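Glutamate receptor IIB,Glutamate receptor IIB (Drosophila melanogaster, PDB 4WXJ) binds the neurotransmitter glutamate through this extracellular ligand-binding domain and probably serves as a subunit of a kainate-type glutamate-gated ion channel at the muscle synapse. Local coordinates at residues A102-S105 / V106-T110. Numbering follows the deposited sequence.
Sequences ARRS and VVDFT. With GLU (glutamic acid), chain C.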
loop_
_atom_site.group_PDB
_atom_site.type_symbol
_atom_site.label_atom_id
_atom_site.label_comp_id
_atom_site.label_asym_id
_atom_site.label_seq_id
_atom_site.Cartn_x
_atom_site.Cartn_y
_atom_site.Cartn_z
ATOM N N ALA A 102 -3.621 -9.558 -10.872
ATOM C CA ALA A 102 -5.068 -9.415 -10.973
ATOM C C ALA A 102 -5.462 -7.980 -11.320
ATOM O O ALA A 102 -6.349 -7.752 -12.142
ATOM C CB ALA A 102 -5.730 -9.844 -9.675
ATOM N N ARG A 103 -4.799 -7.014 -10.693
ATOM C CA ARG A 103 -5.096 -5.608 -10.939
ATOM C C ARG A 103 -4.691 -5.196 -12.350
ATOM O O ARG A 103 -5.429 -4.489 -13.036
ATOM C CB ARG A 103 -4.386 -4.727 -9.914
ATOM C CG ARG A 103 -4.968 -4.832 -8.520
ATOM C CD ARG A 103 -4.104 -4.115 -7.506
ATOM N NE ARG A 103 -4.700 -4.128 -6.173
ATOM C CZ ARG A 103 -4.083 -3.703 -5.076
ATOM N NH1 ARG A 103 -2.844 -3.239 -5.148
ATOM N NH2 ARG A 103 -4.701 -3.749 -3.905
ATOM N N ARG A 104 -3.518 -5.645 -12.780
ATOM C CA ARG A 104 -3.008 -5.298 -14.100
ATOM C C ARG A 104 -3.889 -5.876 -15.208
ATOM O O ARG A 104 -3.837 -5.421 -16.351
ATOM C CB ARG A 104 -1.567 -5.793 -14.253
ATOM C CG ARG A 104 -0.890 -5.403 -15.560
ATOM C CD ARG A 104 -0.833 -3.893 -15.747
ATOM N NE ARG A 104 -0.145 -3.532 -16.982
ATOM C CZ ARG A 104 -0.719 -3.499 -18.181
ATOM N NH1 ARG A 104 -2.003 -3.801 -18.324
ATOM N NH2 ARG A 104 -0.004 -3.161 -19.244
ATOM N N SER A 105 -4.703 -6.867 -14.863
ATOM C CA SER A 105 -5.600 -7.494 -15.829
ATOM C C SER A 105 -6.799 -6.609 -16.164
ATOM O O SER A 105 -7.388 -6.742 -17.237
ATOM C CB SER A 105 -6.096 -8.841 -15.303
ATOM O OG SER A 105 -5.020 -9.742 -15.107
ATOM N N VAL A 106 -7.151 -5.708 -15.249
ATOM C CA VAL A 106 -8.358 -4.892 -15.393
ATOM C C VAL A 106 -8.062 -3.400 -15.558
ATOM O O VAL A 106 -8.883 -2.661 -16.100
ATOM C CB VAL A 106 -9.299 -5.083 -14.185
ATOM C CG1 VAL A 106 -9.878 -6.491 -14.189
ATOM C CG2 VAL A 106 -8.572 -4.800 -12.877
ATOM N N VAL A 107 -6.899 -2.958 -15.085
ATOM C CA VAL A 107 -6.470 -1.575 -15.278
ATOM C C VAL A 107 -5.002 -1.530 -15.675
ATOM O O VAL A 107 -4.268 -2.498 -15.479
ATOM C CB VAL A 107 -6.681 -0.719 -14.004
ATOM C CG1 VAL A 107 -8.153 -0.688 -13.619
ATOM C CG2 VAL A 107 -5.835 -1.240 -12.846
ATOM N N ASP A 108 -4.578 -0.400 -16.232
ATOM C CA ASP A 108 -3.184 -0.209 -16.613
ATOM C C ASP A 108 -2.408 0.425 -15.464
ATOM O O ASP A 108 -2.998 0.918 -14.504
ATOM C CB ASP A 108 -3.083 0.665 -17.866
ATOM C CG ASP A 108 -2.084 0.132 -18.874
ATOM O OD1 ASP A 108 -0.985 -0.298 -18.462
ATOM O OD2 ASP A 108 -2.400 0.138 -20.081
ATOM N N PHE A 109 -1.084 0.404 -15.571
ATOM C CA PHE A 109 -0.217 1.050 -14.593
ATOM C C PHE A 109 0.870 1.853 -15.287
ATOM O O PHE A 109 1.315 1.506 -16.381
ATOM C CB PHE A 109 0.426 0.019 -13.663
ATOM C CG PHE A 109 -0.426 -0.354 -12.484
ATOM C CD1 PHE A 109 -1.294 -1.432 -12.549
ATOM C CD2 PHE A 109 -0.351 0.370 -11.307
ATOM C CE1 PHE A 109 -2.075 -1.778 -11.461
ATOM C CE2 PHE A 109 -1.128 0.027 -10.217
ATOM C CZ PHE A 109 -1.991 -1.047 -10.295
ATOM N N THR A 110 1.294 2.931 -14.642
ATOM C CA THR A 110 2.463 3.669 -15.090
ATOM C C THR A 110 3.700 2.876 -14.707
ATOM O O THR A 110 3.599 1.828 -14.066
ATOM C CB THR A 110 2.540 5.070 -14.457
ATOM O OG1 THR A 110 2.710 4.948 -13.038
ATOM C CG2 THR A 110 1.278 5.865 -14.749
HETATM N N GLU C . 0.003 -1.703 -1.104
HETATM C CA GLU C . -0.885 -2.870 -0.848
HETATM C C GLU C . -1.933 -2.990 -1.948
HETATM O O GLU C . -1.864 -2.280 -2.952
HETATM C CB GLU C . -1.555 -2.736 0.518
HETATM C CG GLU C . -0.625 -2.967 1.699
HETATM C CD GLU C . -0.394 -4.440 2.014
HETATM O OE1 GLU C . 0.490 -4.732 2.846
HETATM O OE2 GLU C . -1.091 -5.306 1.439
HETATM O OXT GLU C . -2.865 -3.793 -1.866
HETATM O O HOH W 1 2.406 -1.722 -16.593
#
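Val106 N and Val107 N both donate to Arg103 O, closing the turn that carries the short helix 101-104 into strand 108-123 of the bilobed, periplasmic-binding-protein-like ligand-binding domain of an ionotropic glutamate receptor. Arg103 O can accept both amides because the bond from Val107 N to Arg103 O (3.0 Å) comes in almost in line with the carbonyl, whereas the Val106 N-H approaches from above the carbonyl plane. The tight side lies here: Val106 CG2 packs 3.2 Å from Arg103 O, and the branched, apolar valines suit a turn pressed against Ile82, Leu85 and Ile86 of helix 80-86. Phe109 turns the CE1 edge of its ring to Arg103 CB (4.1 Å), a hydrocarbon contact with the aliphatic start of the arginine. From there the Arg103 chain runs extended to the bound glutamate, where NH1 and NH2 each bond one oxygen of the alpha-carboxylate, a bidentate grip that suits a guanidinium; Thr98 O and Gly69 O steady the same two nitrogens.

On the looser, solvent side, Arg104 has CG anti to the backbone N (chi1 -176°) and bends at chi2, which brings its guanidinium alongside Asp108. Asp108 OD1 sits over the centre of one guanidinium face, 3.1 Å from Arg104 NH2, a salt bridge of charges without a directed N-H. The same Asp108 OD1 receives Phe109 N (3.0 Å) on its anti lone pair. Were Asp108 an alanine, Arg104 would probably lose its counter-charge and swing more freely, and Phe109 N would lack its side-chain acceptor. A water takes the N-H of Arg104 NE at 3.2 Å.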